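Local coordinates for histidinol dehydrogenase (Elizabethkingia anophelis NUHP1, PDB 6AN0), which probably catalyses the two successive NAD-dependent oxidations that turn L-histidinol, by way of L-histidinaldehyde, into L-histidine, with one zinc ion per subunit, at residues A[25-30]-A[306-311]; A[32-37]-A[217-222]; A[370-375]-A[383-388]. One frame throughout, in Å; residues are numbered along the deposited sequence.

Contact 1. Residues A[25-30]-A[306-311]; sequences QRPVQK and LLQSRG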
ATOM      1  N   GLN A  25      -8.054 -15.654  18.096  1.00 42.50           N
ATOM      2  CA  GLN A  25      -6.877 -16.226  17.453  1.00 36.43           C
ATOM      3  C   GLN A  25      -7.249 -17.082  16.246  1.00 37.91           C
ATOM      4  O   GLN A  25      -8.123 -17.952  16.325  1.00 36.83           O
ATOM      5  CB  GLN A  25      -6.089 -17.065  18.458  1.00 50.11           C
ATOM      6  CG  GLN A  25      -5.551 -16.269  19.621  1.00 61.19           C
ATOM      7  CD  GLN A  25      -4.541 -15.232  19.186  1.00 74.21           C
ATOM      8  OE1 GLN A  25      -3.822 -15.422  18.201  1.00 73.51           O
ATOM      9  NE2 GLN A  25      -4.485 -14.121  19.912  1.00 79.21           N
ATOM     10  N   ARG A  26      -6.575 -16.838  15.124  1.00 38.15           N
ATOM     11  CA  ARG A  26      -6.649 -17.761  14.010  1.00 36.28           C
ATOM     12  C   ARG A  26      -5.890 -19.039  14.364  1.00 40.14           C
ATOM     13  O   ARG A  26      -5.110 -19.060  15.322  1.00 36.41           O
ATOM     14  CB  ARG A  26      -6.067 -17.132  12.745  1.00 32.26           C
ATOM     15  CG  ARG A  26      -7.048 -16.256  11.973  1.00 40.96           C
ATOM     16  CD  ARG A  26      -7.328 -14.960  12.711  1.00 32.01           C
ATOM     17  NE  ARG A  26      -8.039 -13.997  11.871  1.00 30.98           N
ATOM     18  CZ  ARG A  26      -8.386 -12.780  12.276  1.00 33.71           C
ATOM     19  NH1 ARG A  26      -8.091 -12.396  13.512  1.00 32.34           N
ATOM     20  NH2 ARG A  26      -9.032 -11.954  11.452  1.00 31.02           N
ATOM     21  N   PRO A  27      -6.131 -20.129  13.633  1.00 37.03           N
ATOM     22  CA  PRO A  27      -5.285 -21.314  13.808  1.00 41.30           C
ATOM     23  C   PRO A  27      -3.844 -20.986  13.449  1.00 48.44           C
ATOM     24  O   PRO A  27      -3.573 -20.130  12.602  1.00 44.41           O
ATOM     25  CB  PRO A  27      -5.895 -22.343  12.845  1.00 36.40           C
ATOM     26  CG  PRO A  27      -6.788 -21.557  11.922  1.00 43.85           C
ATOM     27  CD  PRO A  27      -7.247 -20.369  12.700  1.00 40.76           C
ATOM     28  N   VAL A  28      -2.910 -21.656  14.132  1.00 45.93           N
ATOM     29  CA  VAL A  28      -1.497 -21.410  13.881  1.00 37.60           C
ATOM     30  C   VAL A  28      -1.178 -21.758  12.435  1.00 41.82           C
ATOM     31  O   VAL A  28      -1.849 -22.588  11.809  1.00 36.27           O
ATOM     32  CB  VAL A  28      -0.612 -22.216  14.851  1.00 43.26           C
ATOM     33  CG1 VAL A  28      -0.836 -21.763  16.286  1.00 47.36           C
ATOM     34  CG2 VAL A  28      -0.898 -23.693  14.713  1.00 40.18           C
ATOM     35  N   GLN A  29      -0.168 -21.085  11.883  1.00 41.61           N
ATOM     36  CA  GLN A  29       0.311 -21.365  10.539  1.00 36.54           C
ATOM     37  C   GLN A  29       1.647 -22.096  10.596  1.00 38.14           C
ATOM     38  O   GLN A  29       2.312 -22.139  11.631  1.00 46.35           O
ATOM     39  CB  GLN A  29       0.457 -20.076   9.726  1.00 44.46           C
ATOM     40  CG  GLN A  29      -0.856 -19.342   9.539  1.00 52.75           C
ATOM     41  CD  GLN A  29      -0.749 -18.208   8.543  1.00 61.79           C
ATOM     42  OE1 GLN A  29      -0.876 -18.415   7.335  1.00 64.36           O
ATOM     43  NE2 GLN A  29      -0.514 -17.004   9.042  1.00 61.48           N
ATOM     44  N   LYS A  30       2.024 -22.681   9.461  1.00 47.89           N
ATOM     45  CA  LYS A  30       3.288 -23.404   9.365  1.00 53.79           C
ATOM     46  C   LYS A  30       4.468 -22.453   9.545  1.00 54.10           C
ATOM     47  O   LYS A  30       4.472 -21.334   9.026  1.00 52.89           O
ATOM     48  CB  LYS A  30       3.381 -24.118   8.015  1.00 56.18           C
ATOM     49  CG  LYS A  30       2.942 -25.568   8.046  1.00 58.10           C
ATOM     50  CD  LYS A  30       2.562 -26.088   6.664  1.00 62.08           C
ATOM     51  CE  LYS A  30       2.976 -27.547   6.520  1.00 55.73           C
ATOM     52  NZ  LYS A  30       2.074 -28.382   5.677  1.00 52.62           N
ATOM     53  N   LEU A 306     -14.047 -26.430  10.484  1.00 27.71           N
ATOM     54  CA  LEU A 306     -14.940 -26.220  11.621  1.00 25.83           C
ATOM     55  C   LEU A 306     -14.273 -26.569  12.947  1.00 27.29           C
ATOM     56  O   LEU A 306     -14.664 -26.038  13.993  1.00 25.30           O
ATOM     57  CB  LEU A 306     -16.226 -27.026  11.447  1.00 24.02           C
ATOM     58  CG  LEU A 306     -17.172 -26.463  10.382  1.00 28.05           C
ATOM     59  CD1 LEU A 306     -18.364 -27.398  10.239  1.00 32.60           C
ATOM     60  CD2 LEU A 306     -17.634 -25.054  10.744  1.00 27.25           C
ATOM     61  N   LEU A 307     -13.268 -27.446  12.935  1.00 27.79           N
ATOM     62  CA  LEU A 307     -12.609 -27.800  14.190  1.00 29.66           C
ATOM     63  C   LEU A 307     -11.996 -26.573  14.852  1.00 34.22           C
ATOM     64  O   LEU A 307     -11.990 -26.461  16.085  1.00 33.18           O
ATOM     65  CB  LEU A 307     -11.532 -28.866  13.959  1.00 30.16           C
ATOM     66  CG  LEU A 307     -10.963 -29.430  15.265  1.00 33.15           C
ATOM     67  CD1 LEU A 307     -12.024 -30.247  16.009  1.00 37.98           C
ATOM     68  CD2 LEU A 307      -9.689 -30.273  15.030  1.00 36.02           C
ATOM     69  N   GLN A 308     -11.485 -25.640  14.049  1.00 31.49           N
ATOM     70  CA  GLN A 308     -10.847 -24.426  14.544  1.00 42.04           C
ATOM     71  C   GLN A 308     -11.813 -23.250  14.638  1.00 38.81           C
ATOM     72  O   GLN A 308     -11.386 -22.134  14.950  1.00 32.73           O
ATOM     73  CB  GLN A 308      -9.667 -24.041  13.641  1.00 50.59           C
ATOM     74  CG  GLN A 308      -8.816 -25.203  13.144  1.00 53.67           C
ATOM     75  CD  GLN A 308      -7.774 -25.677  14.158  1.00 50.65           C
ATOM     76  OE1 GLN A 308      -7.341 -24.927  15.048  1.00 43.76           O
ATOM     77  NE2 GLN A 308      -7.360 -26.934  14.017  1.00 42.63           N
ATOM     78  N   SER A 309     -13.098 -23.475  14.391  1.00 28.52           N
ATOM     79  CA  SER A 309     -14.101 -22.420  14.365  1.00 30.04           C
ATOM     80  C   SER A 309     -14.802 -22.304  15.717  1.00 35.06           C
ATOM     81  O   SER A 309     -14.688 -23.178  16.580  1.00 31.87           O
ATOM     82  CB  SER A 309     -15.098 -22.690  13.235  1.00 26.73           C
ATOM     83  OG  SER A 309     -14.421 -22.644  11.985  1.00 28.40           O
ATOM     84  N   ARG A 310     -15.520 -21.191  15.910  1.00 30.68           N
ATOM     85  CA  ARG A 310     -16.085 -20.863  17.216  1.00 31.74           C
ATOM     86  C   ARG A 310     -17.466 -20.245  17.054  1.00 35.30           C
ATOM     87  O   ARG A 310     -17.646 -19.360  16.217  1.00 25.11           O
ATOM     88  CB  ARG A 310     -15.183 -19.879  17.984  1.00 30.31           C
ATOM     89  CG  ARG A 310     -13.715 -20.277  18.032  1.00 40.04           C
ATOM     90  CD  ARG A 310     -12.903 -19.405  18.967  1.00 43.23           C
ATOM     91  NE  ARG A 310     -11.563 -19.957  19.132  1.00 49.42           N
ATOM     92  CZ  ARG A 310     -10.481 -19.496  18.515  1.00 52.10           C
ATOM     93  NH1 ARG A 310     -10.571 -18.450  17.707  1.00 53.17           N
ATOM     94  NH2 ARG A 310      -9.302 -20.072  18.723  1.00 61.17           N
ATOM     95  N   GLY A 311     -18.424 -20.704  17.855  1.00 31.28           N
ATOM     96  CA  GLY A 311     -19.695 -20.014  18.038  1.00 30.45           C
ATOM     97  C   GLY A 311     -19.757 -19.395  19.427  1.00 30.65           C
ATOM     98  O   GLY A 311     -19.505 -20.068  20.430  1.00 38.23           O
TER
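The guanidinium group of Arg310 presents its edge to the backbone carbonyl of Gln25, and both the oxygen and the carbonyl carbon lie close to the guanidinium plane. Arg310 NH1 gives Gln25 O a nearly straight hydrogen bond of 2.9 Å with an N-H...O angle of 164°. The oxygen sits only 7° out of the guanidinium plane, whereas NH1 is tilted 20° from the plane of the carbonyl. The second branch adds a weak bond from Arg310 NH2 to Gln25 O at 3.4 Å, so one carbonyl takes both terminal nitrogens in an unequal fork. An extended run from CG to NE carries the group out from the strand to the loop.

The same oxygen also accepts from Gln271 NE2, and Gln271 donates to Gln308 O as well, a second bridge between the two segments. Arg310 opens strand 310-313, which lies between strands 10-13 and 271-276 in the six-stranded parallel sheet, and backbone bonds join it to Val272 and Leu274. Residues 25-30 belong to the irregular connection between helices 20-23 and 35-48, so the contact fastens that connection to the turn leading from helix 299-307 into the sheet.

Beside the polar grip, Pro27 meets the side chain of Gln308 obliquely. The amide oxygen makes the nearest approach, with Gln308 OE1 3.7 Å from Pro27 CB, and the aliphatic part follows, Gln308 CB being 4.2 Å from Pro27 CG. The bend at chi2 turns the Gln308 amide back, so that CD and OE1 come up to Pro27 CB, with CG close by. Between Gln25 and Pro27, Arg26 turns away from residues 306-311; its guanidinium forms a salt bridge with Glu242 and a cation-pi contact with Tyr327.

Contact 2. Residues A[32-37]-A[217-222]; sequences EDLQNI and NQYVTA. With EDO (1,2-ethanediol), chain E; EDO (1,2-ethanediol), chain F.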
ATOM      1  N   GLU A  32       7.734 -23.050   8.691  1.00 75.52           N
ATOM      2  CA  GLU A  32       8.897 -23.409   7.894  1.00 70.63           C
ATOM      3  C   GLU A  32       9.597 -22.151   7.392  1.00 57.40           C
ATOM      4  O   GLU A  32       8.952 -21.183   6.981  1.00 60.70           O
ATOM      5  CB  GLU A  32       8.488 -24.291   6.714  1.00 68.80           C
ATOM      6  N   ASP A  33      10.926 -22.162   7.451  1.00 60.82           N
ATOM      7  CA  ASP A  33      11.741 -21.075   6.918  1.00 56.81           C
ATOM      8  C   ASP A  33      11.975 -21.353   5.439  1.00 45.64           C
ATOM      9  O   ASP A  33      12.711 -22.280   5.084  1.00 47.02           O
ATOM     10  CB  ASP A  33      13.070 -20.968   7.665  1.00 59.86           C
ATOM     11  CG  ASP A  33      13.794 -19.667   7.376  1.00 61.46           C
ATOM     12  OD1 ASP A  33      14.798 -19.381   8.060  1.00 66.54           O
ATOM     13  OD2 ASP A  33      13.341 -18.916   6.484  1.00 58.28           O
ATOM     14  N   LEU A  34      11.347 -20.557   4.578  1.00 43.90           N
ATOM     15  CA  LEU A  34      11.419 -20.770   3.141  1.00 43.48           C
ATOM     16  C   LEU A  34      12.358 -19.794   2.445  1.00 43.61           C
ATOM     17  O   LEU A  34      12.431 -19.799   1.216  1.00 43.03           O
ATOM     18  CB  LEU A  34      10.022 -20.680   2.530  1.00 41.12           C
ATOM     19  CG  LEU A  34       9.001 -21.702   3.035  1.00 40.64           C
ATOM     20  CD1 LEU A  34       7.659 -21.522   2.315  1.00 39.87           C
ATOM     21  CD2 LEU A  34       9.521 -23.112   2.857  1.00 54.82           C
ATOM     22  N   GLN A  35      13.095 -18.974   3.197  1.00 27.08           N
ATOM     23  CA  GLN A  35      13.894 -17.928   2.564  1.00 31.29           C
ATOM     24  C   GLN A  35      14.967 -18.513   1.652  1.00 30.37           C
ATOM     25  O   GLN A  35      15.150 -18.055   0.517  1.00 28.07           O
ATOM     26  CB  GLN A  35      14.529 -17.039   3.622  1.00 35.31           C
ATOM     27  CG  GLN A  35      15.285 -15.874   3.034  1.00 34.30           C
ATOM     28  CD  GLN A  35      15.806 -14.952   4.102  1.00 47.71           C
ATOM     29  OE1 GLN A  35      16.210 -15.398   5.174  1.00 55.23           O
ATOM     30  NE2 GLN A  35      15.787 -13.658   3.828  1.00 51.45           N
ATOM     31  N   ASN A  36      15.696 -19.522   2.134  1.00 24.66           N
ATOM     32  CA  ASN A  36      16.753 -20.093   1.305  1.00 30.71           C
ATOM     33  C   ASN A  36      16.157 -20.772   0.083  1.00 29.21           C
ATOM     34  O   ASN A  36      16.723 -20.707  -1.015  1.00 30.15           O
ATOM     35  CB  ASN A  36      17.599 -21.078   2.114  1.00 34.93           C
ATOM     36  CG  ASN A  36      18.673 -21.752   1.268  1.00 56.11           C
ATOM     37  OD1 ASN A  36      19.732 -21.176   1.012  1.00 71.21           O
ATOM     38  ND2 ASN A  36      18.399 -22.977   0.825  1.00 59.47           N
ATOM     39  N   ILE A  37      15.000 -21.407   0.259  1.00 28.93           N
ATOM     40  CA  ILE A  37      14.339 -22.096  -0.844  1.00 35.74           C
ATOM     41  C   ILE A  37      13.947 -21.101  -1.926  1.00 33.58           C
ATOM     42  O   ILE A  37      14.210 -21.317  -3.114  1.00 28.66           O
ATOM     43  CB  ILE A  37      13.134 -22.888  -0.312  1.00 31.93           C
ATOM     44  CG1 ILE A  37      13.629 -24.158   0.395  1.00 37.18           C
ATOM     45  CG2 ILE A  37      12.153 -23.197  -1.415  1.00 35.10           C
ATOM     46  CD1 ILE A  37      12.701 -24.658   1.481  1.00 42.45           C
ATOM     47  N   ASN A 217      -0.261 -20.464  -2.315  1.00 26.18           N
ATOM     48  CA  ASN A 217       0.101 -21.310  -1.181  1.00 24.93           C
ATOM     49  C   ASN A 217       1.274 -20.700  -0.399  1.00 34.46           C
ATOM     50  O   ASN A 217       1.716 -19.574  -0.650  1.00 27.14           O
ATOM     51  CB  ASN A 217       0.390 -22.735  -1.657  1.00 34.06           C
ATOM     52  CG  ASN A 217       1.574 -22.822  -2.615  1.00 37.56           C
ATOM     53  OD1 ASN A 217       2.520 -22.041  -2.534  1.00 32.30           O
ATOM     54  ND2 ASN A 217       1.530 -23.799  -3.514  1.00 44.31           N
ATOM     55  N   GLN A 218       1.785 -21.462   0.576  1.00 32.73           N
ATOM     56  CA  GLN A 218       2.868 -20.980   1.433  1.00 36.77           C
ATOM     57  C   GLN A 218       4.101 -20.586   0.626  1.00 29.02           C
ATOM     58  O   GLN A 218       4.810 -19.644   0.990  1.00 28.91           O
ATOM     59  CB  GLN A 218       3.242 -22.055   2.461  1.00 36.61           C
ATOM     60  CG  GLN A 218       3.597 -23.401   1.845  1.00 45.90           C
ATOM     61  CD  GLN A 218       4.116 -24.398   2.866  1.00 66.21           C
ATOM     62  OE1 GLN A 218       4.923 -24.059   3.733  1.00 72.49           O
ATOM     63  NE2 GLN A 218       3.650 -25.639   2.766  1.00 67.18           N
ATOM     64  N   TYR A 219       4.393 -21.312  -0.452  1.00 27.03           N
ATOM     65  CA  TYR A 219       5.583 -21.004  -1.241  1.00 23.64           C
ATOM     66  C   TYR A 219       5.389 -19.731  -2.051  1.00 28.04           C
ATOM     67  O   TYR A 219       6.305 -18.912  -2.161  1.00 23.91           O
ATOM     68  CB  TYR A 219       5.921 -22.170  -2.164  1.00 25.09           C
ATOM     69  CG  TYR A 219       6.183 -23.430  -1.387  1.00 34.02           C
ATOM     70  CD1 TYR A 219       7.402 -23.632  -0.753  1.00 37.19           C
ATOM     71  CD2 TYR A 219       5.204 -24.403  -1.259  1.00 39.76           C
ATOM     72  CE1 TYR A 219       7.638 -24.776  -0.016  1.00 46.82           C
ATOM     73  CE2 TYR A 219       5.435 -25.554  -0.524  1.00 39.66           C
ATOM     74  CZ  TYR A 219       6.651 -25.730   0.096  1.00 49.55           C
ATOM     75  OH  TYR A 219       6.895 -26.874   0.826  1.00 62.72           O
ATOM     76  N   VAL A 220       4.210 -19.568  -2.652  1.00 23.19           N
ATOM     77  CA  VAL A 220       3.927 -18.345  -3.397  1.00 25.55           C
ATOM     78  C   VAL A 220       3.933 -17.150  -2.455  1.00 25.32           C
ATOM     79  O   VAL A 220       4.469 -16.078  -2.779  1.00 22.73           O
ATOM     80  CB  VAL A 220       2.584 -18.483  -4.145  1.00 23.90           C
ATOM     81  CG1 VAL A 220       2.114 -17.120  -4.678  1.00 26.41           C
ATOM     82  CG2 VAL A 220       2.711 -19.508  -5.269  1.00 24.77           C
ATOM     83  N   THR A 221       3.373 -17.332  -1.256  1.00 22.91           N
ATOM     84  CA  THR A 221       3.306 -16.249  -0.281  1.00 25.58           C
ATOM     85  C   THR A 221       4.700 -15.789   0.131  1.00 28.37           C
ATOM     86  O   THR A 221       4.978 -14.584   0.193  1.00 25.66           O
ATOM     87  CB  THR A 221       2.495 -16.709   0.941  1.00 34.14           C
ATOM     88  OG1 THR A 221       1.138 -16.959   0.549  1.00 30.64           O
ATOM     89  CG2 THR A 221       2.504 -15.643   2.038  1.00 38.93           C
ATOM     90  N   ALA A 222       5.590 -16.742   0.434  1.00 25.46           N
ATOM     91  CA  ALA A 222       6.955 -16.387   0.816  1.00 23.89           C
ATOM     92  C   ALA A 222       7.692 -15.738  -0.349  1.00 23.67           C
ATOM     93  O   ALA A 222       8.469 -14.793  -0.159  1.00 23.92           O
ATOM     94  CB  ALA A 222       7.705 -17.627   1.314  1.00 24.51           C
TER
HETATM   95  C1  EDO E 504      -1.457 -19.342   4.300  1.00 70.13           C
HETATM   96  O1  EDO E 504      -0.757 -20.580   4.110  1.00 71.53           O
HETATM   97  C2  EDO E 504      -1.571 -18.621   2.963  1.00 65.72           C
HETATM   98  O2  EDO E 504      -0.361 -18.831   2.225  1.00 64.48           O
HETATM   99  C1  EDO F 505      21.348 -18.290  -2.655  1.00 54.25           C
HETATM  100  O1  EDO F 505      21.395 -17.007  -2.022  1.00 64.32           O
HETATM  101  C2  EDO F 505      20.281 -19.118  -1.957  1.00 44.76           C
HETATM  102  O2  EDO F 505      20.261 -18.730  -0.577  1.00 48.83           O
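Leu34 and Tyr219 both hold CG beside the backbone N and opposite the carbonyl carbon (chi1 -61° and -60°), and these settings turn the two side chains toward each other, so that the leucine methyls meet the tyrosine ring at CD1 and CE1. The contact joins the beginnings of two helices. Leu34 is the N-cap residue of helix 35-48, and Asn217 occupies the same position before helix 218-227.

Leu34 carries the apolar part. Its side chain crosses that of Tyr219 at about a right angle, both methyls touching the ring: Leu34 CD1 is 3.7 Å from Tyr219 CD1, and Leu34 CD2 is 3.8 Å from Tyr219 CE1. Leu34 CD1 also comes within 3.7 Å of Gln218 O, while Leu34 CB rests 4.0 Å from Ala222 CB, one helical turn on. The leucine thus bridges the first turn of helix 218-227. Gln218 reaches toward the same methyl through OE1, and its CG lies over one face of the Tyr219 ring, 3.6 Å above the plane and offset toward the rim. Ile193 of helix 192-201 also packs against Tyr219.

Each helix start has its own polar fastening. In an Asx turn, Gln35 N donates to Asp33 OD2, meeting it from above the carboxylate plane. Asn217, a predicted NAD(+)-binding residue, caps its helix through OD1. Tyr132 and Gln194, also predicted to bind NAD(+), have side chains about 8 Å from that of Tyr219, which places the helix start near the probable cofactor site.

Asn217 O accepts from both Thr221 N and Thr221 OG1, the hydroxyl approaching from above the carbonyl plane. Val220 N points almost straight along the C=O axis of the Asn217 amide and meets OD1 at 3.0 Å, with an N-H...O angle of 165°.

Contact 3. Residues A[370-375]-A[383-388]; sequences NHTLPT and SGVSLD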
ATOM      1  N   ASN A 370     -14.729  -6.337  -4.616  1.00 18.77           N
ATOM      2  CA  ASN A 370     -13.554  -7.163  -4.882  1.00 23.06           C
ATOM      3  C   ASN A 370     -13.398  -8.244  -3.817  1.00 21.63           C
ATOM      4  O   ASN A 370     -13.453  -7.949  -2.622  1.00 24.08           O
ATOM      5  CB  ASN A 370     -12.292  -6.307  -4.919  1.00 22.28           C
ATOM      6  CG  ASN A 370     -11.234  -6.913  -5.791  1.00 23.11           C
ATOM      7  OD1 ASN A 370     -10.656  -7.946  -5.449  1.00 22.71           O
ATOM      8  ND2 ASN A 370     -11.011  -6.307  -6.954  1.00 21.51           N
ATOM      9  N   HIS A 371     -13.176  -9.489  -4.243  1.00 22.42           N
ATOM     10  CA  HIS A 371     -13.034 -10.567  -3.271  1.00 20.52           C
ATOM     11  C   HIS A 371     -11.592 -10.800  -2.836  1.00 18.12           C
ATOM     12  O   HIS A 371     -11.341 -11.702  -2.018  1.00 22.38           O
ATOM     13  CB  HIS A 371     -13.692 -11.870  -3.791  1.00 21.15           C
ATOM     14  CG  HIS A 371     -12.902 -12.652  -4.807  1.00 24.46           C
ATOM     15  ND1 HIS A 371     -13.516 -13.522  -5.687  1.00 27.01           N
ATOM     16  CD2 HIS A 371     -11.571 -12.759  -5.048  1.00 29.39           C
ATOM     17  CE1 HIS A 371     -12.600 -14.113  -6.437  1.00 28.81           C
ATOM     18  NE2 HIS A 371     -11.412 -13.667  -6.068  1.00 30.34           N
ATOM     19  N   THR A 372     -10.637 -10.027  -3.366  1.00 21.82           N
ATOM     20  CA  THR A 372      -9.223 -10.159  -2.981  1.00 19.36           C
ATOM     21  C   THR A 372      -9.001  -9.253  -1.771  1.00 21.50           C
ATOM     22  O   THR A 372      -8.795  -8.041  -1.907  1.00 23.98           O
ATOM     23  CB  THR A 372      -8.303  -9.811  -4.146  1.00 20.84           C
ATOM     24  OG1 THR A 372      -8.673 -10.603  -5.279  1.00 24.44           O
ATOM     25  CG2 THR A 372      -6.857 -10.171  -3.806  1.00 23.33           C
ATOM     26  N   LEU A 373      -9.049  -9.849  -0.581  1.00 20.24           N
ATOM     27  CA  LEU A 373      -9.270  -9.145   0.674  1.00 20.12           C
ATOM     28  C   LEU A 373      -8.258  -9.547   1.737  1.00 20.23           C
ATOM     29  O   LEU A 373      -7.759 -10.673   1.733  1.00 20.94           O
ATOM     30  CB  LEU A 373     -10.676  -9.435   1.202  1.00 18.05           C
ATOM     31  CG  LEU A 373     -11.834  -8.927   0.354  1.00 20.10           C
ATOM     32  CD1 LEU A 373     -13.118  -9.659   0.743  1.00 21.98           C
ATOM     33  CD2 LEU A 373     -11.990  -7.432   0.590  1.00 20.74           C
ATOM     34  N   PRO A 374      -7.970  -8.648   2.683  1.00 18.44           N
ATOM     35  CA  PRO A 374      -6.974  -8.938   3.732  1.00 19.98           C
ATOM     36  C   PRO A 374      -7.533  -9.882   4.787  1.00 19.00           C
ATOM     37  O   PRO A 374      -8.621  -9.668   5.334  1.00 26.08           O
ATOM     38  CB  PRO A 374      -6.682  -7.558   4.334  1.00 20.39           C
ATOM     39  CG  PRO A 374      -7.956  -6.805   4.121  1.00 20.02           C
ATOM     40  CD  PRO A 374      -8.471  -7.260   2.764  1.00 18.39           C
ATOM     41  N   THR A 375      -6.773 -10.906   5.084  1.00 21.02           N
ATOM     42  CA  THR A 375      -7.179 -11.971   5.987  1.00 22.47           C
ATOM     43  C   THR A 375      -6.221 -12.023   7.184  1.00 24.13           C
ATOM     44  O   THR A 375      -5.234 -11.281   7.251  1.00 25.52           O
ATOM     45  CB  THR A 375      -7.206 -13.286   5.212  1.00 29.45           C
ATOM     46  OG1 THR A 375      -8.060 -14.223   5.881  1.00 48.42           O
ATOM     47  CG2 THR A 375      -5.794 -13.807   5.122  1.00 23.78           C
ATOM     48  N   SER A 383      -6.429  -2.631   2.937  1.00 19.80           N
ATOM     49  CA  SER A 383      -7.726  -2.692   2.272  1.00 20.08           C
ATOM     50  C   SER A 383      -7.767  -3.878   1.316  1.00 15.92           C
ATOM     51  O   SER A 383      -6.739  -4.439   0.942  1.00 21.76           O
ATOM     52  CB  SER A 383      -8.017  -1.409   1.467  1.00 20.14           C
ATOM     53  OG  SER A 383      -7.903  -0.236   2.259  1.00 19.94           O
ATOM     54  N   GLY A 384      -8.971  -4.240   0.893  1.00 21.32           N
ATOM     55  CA  GLY A 384      -9.084  -5.128  -0.246  1.00 22.68           C
ATOM     56  C   GLY A 384      -8.574  -4.461  -1.510  1.00 20.82           C
ATOM     57  O   GLY A 384      -8.446  -3.235  -1.593  1.00 21.46           O
ATOM     58  N   VAL A 385      -8.241  -5.284  -2.506  1.00 17.89           N
ATOM     59  CA  VAL A 385      -7.838  -4.728  -3.797  1.00 21.70           C
ATOM     60  C   VAL A 385      -8.946  -3.830  -4.345  1.00 20.96           C
ATOM     61  O   VAL A 385     -10.138  -4.137  -4.226  1.00 19.66           O
ATOM     62  CB  VAL A 385      -7.489  -5.861  -4.779  1.00 18.96           C
ATOM     63  CG1 VAL A 385      -7.324  -5.324  -6.204  1.00 17.63           C
ATOM     64  CG2 VAL A 385      -6.188  -6.550  -4.333  1.00 20.46           C
ATOM     65  N   SER A 386      -8.556  -2.704  -4.944  1.00 16.12           N
ATOM     66  CA  SER A 386      -9.515  -1.794  -5.583  1.00 17.33           C
ATOM     67  C   SER A 386      -8.807  -1.075  -6.723  1.00 19.35           C
ATOM     68  O   SER A 386      -7.653  -1.371  -7.047  1.00 17.73           O
ATOM     69  CB  SER A 386     -10.097  -0.798  -4.569  1.00 20.10           C
ATOM     70  OG  SER A 386      -9.121   0.178  -4.199  1.00 22.05           O
ATOM     71  N   LEU A 387      -9.501  -0.121  -7.348  1.00 17.43           N
ATOM     72  CA  LEU A 387      -8.839   0.676  -8.373  1.00 17.50           C
ATOM     73  C   LEU A 387      -7.568   1.329  -7.827  1.00 16.25           C
ATOM     74  O   LEU A 387      -6.560   1.429  -8.541  1.00 18.36           O
ATOM     75  CB  LEU A 387      -9.804   1.740  -8.907  1.00 20.93           C
ATOM     76  CG  LEU A 387      -9.290   2.473 -10.135  1.00 26.83           C
ATOM     77  CD1 LEU A 387      -9.236   1.535 -11.314  1.00 29.10           C
ATOM     78  CD2 LEU A 387     -10.232   3.635 -10.402  1.00 28.76           C
ATOM     79  N   ASP A 388      -7.602   1.764  -6.553  1.00 16.14           N
ATOM     80  CA  ASP A 388      -6.446   2.379  -5.894  1.00 19.57           C
ATOM     81  C   ASP A 388      -5.199   1.500  -5.944  1.00 21.50           C
ATOM     82  O   ASP A 388      -4.074   2.013  -5.858  1.00 19.95           O
ATOM     83  CB  ASP A 388      -6.731   2.647  -4.413  1.00 19.33           C
ATOM     84  CG  ASP A 388      -7.973   3.485  -4.171  1.00 25.98           C
ATOM     85  OD1 ASP A 388      -8.779   3.691  -5.099  1.00 38.76           O
ATOM     86  OD2 ASP A 388      -8.143   3.922  -3.015  1.00 30.05           O
TER
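Thr372 O receives the backbone N-H of Val385 in a hydrogen bond of 2.9 Å, nearly straight at the proton (164°) and almost collinear with the carbonyl (174°). Beside this bond the side chains of Thr372 and Val385 run alongside each other, pointing the same way, with Thr372 CG2 3.7 Å from Val385 CG2. Leu147 of helix 142-154 packs against both residues.

The Asn370 side chain crosses Val385 obliquely; its CB comes nearest, 3.1 Å from Val385 O, and OD1 lies 3.9 Å from Val385 CB. In an Asx turn, that OD1 takes Thr372 N on a lone pair in the carbonyl plane, at 2.9 Å, while Asn370 ND2 is bound to Met146 O. Both ends of this buried amide are therefore held. Pro374 lays CD 3.6 Å from Gly384 N, and Leu373 CD2 reaches Gly384 CA at 3.8 Å.

Ser383 OG is hydrogen-bonded to the backbone N of Lys393 of the second subunit, and Asp388 forms a salt bridge with the side chain of that lysine. Leu373 touches Glu330, so this irregular loop pairing links the surroundings of the predicted active-site residues Glu330 and His331 to the interface with the second subunit.

How the contacts relate
From the N terminus, the chain passes through residues 25-30 and almost at once through 32-37, so the first halves of contacts 1 and 2 are neighbours in sequence. Contact 2 closes first, at 217-222, and lies wholly within the longer loop that contact 1 closes at 306-311. Contact 3 follows both in series, a short closure within the irregular loop between helix 360-365 and strand 391-399. Contact 1 ties the early loop to the parallel sheet, and contact 2 ties the next helix start to helix 218-227. The two touch where Lys30 packs on Gln218. Contact 3 touches neither, though its nearest atoms come within about 5 Å of contact 1 and about 9 Å of contact 2.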